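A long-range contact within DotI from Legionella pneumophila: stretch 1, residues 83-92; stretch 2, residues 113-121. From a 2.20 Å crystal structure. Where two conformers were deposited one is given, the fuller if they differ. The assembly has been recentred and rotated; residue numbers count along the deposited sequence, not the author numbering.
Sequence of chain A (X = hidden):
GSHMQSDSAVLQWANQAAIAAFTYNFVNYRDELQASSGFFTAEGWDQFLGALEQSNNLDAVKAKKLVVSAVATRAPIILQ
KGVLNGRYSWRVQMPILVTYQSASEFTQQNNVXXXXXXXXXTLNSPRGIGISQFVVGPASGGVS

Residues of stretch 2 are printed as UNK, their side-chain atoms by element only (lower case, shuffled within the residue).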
# COMPACT_ATOMS: atom_id res chain seq x y z
N VAL A 83 9.83 -13.92 13.18
CA VAL A 83 10.68 -12.86 13.67
C VAL A 83 11.76 -12.47 12.66
O VAL A 83 12.51 -13.31 12.17
CB VAL A 83 11.37 -13.25 15.00
CG1 VAL A 83 12.33 -12.16 15.44
CG2 VAL A 83 10.32 -13.52 16.08
N LEU A 84 11.81 -11.18 12.35
CA LEU A 84 12.89 -10.63 11.54
C LEU A 84 13.55 -9.47 12.28
O LEU A 84 12.88 -8.51 12.67
CB LEU A 84 12.36 -10.15 10.18
CG LEU A 84 13.35 -9.38 9.30
CD1 LEU A 84 14.56 -10.23 8.99
CD2 LEU A 84 12.68 -8.90 8.03
N ASN A 85 14.86 -9.58 12.48
CA ASN A 85 15.62 -8.55 13.18
C ASN A 85 14.97 -8.11 14.49
O ASN A 85 14.87 -6.91 14.77
CB ASN A 85 15.87 -7.35 12.27
CG ASN A 85 16.78 -7.68 11.10
OD1 ASN A 85 17.73 -8.45 11.24
ND2 ASN A 85 16.49 -7.11 9.94
N GLY A 86 14.53 -9.09 15.28
CA GLY A 86 13.99 -8.82 16.60
C GLY A 86 12.54 -8.38 16.63
O GLY A 86 12.01 -8.06 17.69
N ARG A 87 11.90 -8.35 15.46
CA ARG A 87 10.51 -7.91 15.39
C ARG A 87 9.64 -8.89 14.61
O ARG A 87 9.97 -9.29 13.49
CB ARG A 87 10.43 -6.51 14.77
CG ARG A 87 11.33 -5.49 15.47
CD ARG A 87 11.06 -4.07 15.00
NE ARG A 87 11.18 -3.93 13.55
CZ ARG A 87 11.40 -2.77 12.94
NH1 ARG A 87 11.53 -1.66 13.65
NH2 ARG A 87 11.50 -2.73 11.62
N TYR A 88 8.51 -9.28 15.20
CA TYR A 88 7.60 -10.21 14.55
C TYR A 88 7.07 -9.57 13.27
O TYR A 88 6.71 -8.39 13.26
CB TYR A 88 6.45 -10.61 15.47
CG TYR A 88 5.85 -11.95 15.11
CD1 TYR A 88 4.84 -12.06 14.17
CD2 TYR A 88 6.32 -13.12 15.70
CE1 TYR A 88 4.30 -13.28 13.83
CE2 TYR A 88 5.79 -14.35 15.37
CZ TYR A 88 4.78 -14.43 14.43
OH TYR A 88 4.25 -15.65 14.10
N SER A 89 7.00 -10.36 12.20
CA SER A 89 6.66 -9.82 10.89
C SER A 89 5.72 -10.71 10.10
O SER A 89 5.58 -11.90 10.39
CB SER A 89 7.93 -9.55 10.09
OG SER A 89 8.80 -8.68 10.79
N TRP A 90 5.09 -10.13 9.08
CA TRP A 90 4.18 -10.84 8.20
C TRP A 90 4.43 -10.43 6.77
O TRP A 90 4.48 -9.24 6.45
CB TRP A 90 2.72 -10.47 8.52
CG TRP A 90 2.23 -10.88 9.87
CD1 TRP A 90 1.52 -12.01 10.18
CD2 TRP A 90 2.38 -10.15 11.09
NE1 TRP A 90 1.23 -12.03 11.52
CE2 TRP A 90 1.74 -10.90 12.10
CE3 TRP A 90 2.98 -8.94 11.43
CZ2 TRP A 90 1.70 -10.48 13.43
CZ3 TRP A 90 2.94 -8.52 12.74
CH2 TRP A 90 2.31 -9.29 13.73
N ARG A 91 4.60 -11.41 5.88
CA ARG A 91 4.66 -11.11 4.46
C ARG A 91 3.29 -11.37 3.85
O ARG A 91 2.85 -12.51 3.74
CB ARG A 91 5.75 -11.95 3.77
CG ARG A 91 6.38 -11.25 2.57
CD ARG A 91 7.57 -12.02 2.02
NE ARG A 91 8.68 -12.10 2.97
CZ ARG A 91 9.64 -11.19 3.09
NH1 ARG A 91 9.62 -10.10 2.33
NH2 ARG A 91 10.60 -11.36 3.98
N VAL A 92 2.62 -10.28 3.47
CA VAL A 92 1.24 -10.35 2.99
C VAL A 92 1.11 -10.01 1.50
O VAL A 92 1.69 -9.04 1.03
CB VAL A 92 0.32 -9.41 3.79
CG1 VAL A 92 -1.04 -9.31 3.13
CG2 VAL A 92 0.21 -9.88 5.23
N UNK A 113 0.03 -6.91 -5.00
CA UNK A 113 0.77 -6.16 -4.00
C UNK A 113 1.38 -7.11 -2.97
O UNK A 113 0.70 -8.00 -2.45
c UNK A 113 0.66 -4.39 -2.22
c UNK A 113 -0.13 -5.14 -3.27
c UNK A 113 -0.76 -4.17 -4.27
N UNK A 114 2.67 -6.95 -2.71
CA UNK A 114 3.33 -7.74 -1.69
C UNK A 114 3.93 -6.82 -0.64
O UNK A 114 4.71 -5.92 -0.96
c UNK A 114 4.86 -9.69 -1.27
c UNK A 114 4.41 -8.66 -2.29
o UNK A 114 3.88 -9.32 -3.44
N UNK A 115 3.55 -7.05 0.61
CA UNK A 115 3.97 -6.18 1.70
C UNK A 115 4.70 -6.95 2.79
O UNK A 115 4.31 -8.05 3.17
c UNK A 115 2.04 -4.50 1.38
c UNK A 115 2.75 -5.47 2.31
se UNK A 115 0.24 -4.03 2.01
c UNK A 115 -0.71 -5.63 1.44
N UNK A 116 5.78 -6.36 3.30
CA UNK A 116 6.39 -6.85 4.52
C UNK A 116 5.90 -5.98 5.67
O UNK A 116 6.12 -4.77 5.68
c UNK A 116 8.67 -7.23 5.70
c UNK A 116 7.92 -6.81 4.43
c UNK A 116 10.17 -7.03 5.54
c UNK A 116 8.36 -8.68 6.06
N UNK A 117 5.20 -6.59 6.61
CA UNK A 117 4.64 -5.86 7.74
C UNK A 117 5.34 -6.25 9.03
O UNK A 117 5.53 -7.44 9.30
c UNK A 117 0.91 -5.76 6.65
c UNK A 117 2.57 -5.50 9.14
c UNK A 117 2.40 -5.54 6.63
c UNK A 117 3.12 -6.11 7.86
N UNK A 118 5.74 -5.26 9.82
CA UNK A 118 6.46 -5.53 11.06
C UNK A 118 5.85 -4.81 12.26
O UNK A 118 5.32 -3.71 12.14
c UNK A 118 8.58 -5.82 9.75
c UNK A 118 7.94 -5.14 10.95
o UNK A 118 8.05 -3.72 10.79
N UNK A 119 5.94 -5.44 13.42
CA UNK A 119 5.52 -4.82 14.67
C UNK A 119 6.46 -3.66 15.00
O UNK A 119 7.68 -3.80 14.92
n UNK A 119 4.12 -6.86 18.01
n UNK A 119 2.09 -6.98 19.08
n UNK A 119 4.01 -6.66 20.30
c UNK A 119 3.41 -6.84 19.13
c UNK A 119 4.61 -7.01 15.60
c UNK A 119 5.54 -5.83 15.81
c UNK A 119 3.55 -7.04 16.68
N UNK A 120 5.88 -2.53 15.37
CA UNK A 120 6.65 -1.37 15.80
C UNK A 120 6.08 -0.84 17.11
O UNK A 120 5.08 -1.35 17.61
c UNK A 120 5.24 0.16 14.38
c UNK A 120 7.43 -0.71 13.50
c UNK A 120 6.66 -0.25 14.74
N UNK A 121 6.71 0.20 17.65
CA UNK A 121 6.27 0.79 18.91
C UNK A 121 4.98 1.58 18.74
O UNK A 121 4.87 2.42 17.84
o UNK A 121 6.90 2.37 20.63
c UNK A 121 7.37 1.68 19.49

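Position 113 opens the second stretch with three side-chain carbons, one at CB carrying the other two. This branched trio points sideways and makes no side-chain contact with stretch 1, so only the backbone takes part, and the residue is Val 113. At position 114, CB carries one oxygen and one carbon, and the carbon nears Arg 91; this is the pattern of a threonine. Thr 114 likewise points sideways, its CG2 lying 4.4 Å from CG of Arg 91, while its CA approaches O of Val 92 at 3.4 Å in a CA-H...O contact.

Position 115 holds an unbranched chain of two carbons, a selenium and a terminal carbon that packs against Val 92. Selenium identifies it as selenomethionine, Met 115. Its backbone is paired with Val 92 through two hydrogen bonds, N of Val 92 to O of Met 115 and N of Met 115 to O of Val 92, both 2.8 Å. With the two side chains thus on one face of the sheet, CE of Met 115 lies 4.1 Å from CG1 of Val 92.

Four carbons forked at the second occupy position 116, on the face that carries Arg 91; the arms reach Leu 84, Ser 89 and Arg 91, and this is a leucine. In Leu 116, CD2 is 4.0 Å from CD2 of Leu 84, and CD1 is 4.1 Å from both CB of Ser 89 and NH2 of Arg 91, lying over one face of that guanidinium. Position 117 also has four carbons, which touch Trp 90 and Val 92, but the fork is at CB and one arm is two carbons long, which makes it isoleucine. Ile 117 forms the second hydrogen-bonded pair: its O accepts from N of Trp 90 at 2.7 Å and its N donates to O of Trp 90 at 2.8 Å. Its CG2 lies 4.2 Å from CE3 of Trp 90, and its CD1 4.4 Å from CG2 of Val 92.

At position 118 CB again bears one oxygen and one carbon, the carbon lying against Ser 89, giving Thr 118. It faces Ser 89 where the backbones are close, CA to CA 4.3 Å, and its CG2 comes within 3.1 Å of OG of Ser 89. Position 119 has three carbons, a nitrogen, and a carbon carrying two more nitrogens, and the chain meets the edge of the Trp 90 ring: an arginine. N of Arg 119 donates to O of Tyr 88 at 3.1 Å, and its CG is 3.6 Å from CZ3 of Trp 90.

Position 120, with three carbons branched at CB, one of them near Arg 87, is Val 120; its CG1 is 4.2 Å from NH1 of Arg 87. At position 121 one carbon followed by one oxygen, beyond reach of stretch 1, marks Ser 121.

The contact is an antiparallel strand pairing, its axes at 158°, held by five backbone hydrogen bonds. Alternation sends Trp 90, Val 92, Met 115 and Ile 117 to one face, where apolar packing reinforces the ladder, and Ser 89, Arg 91, Leu 116 and Thr 118 to the other. The type I' turn from Leu 84 to Arg 87 leads into the paired strand of stretch 1.

Stretch 2 113-121: VTMLITRVS
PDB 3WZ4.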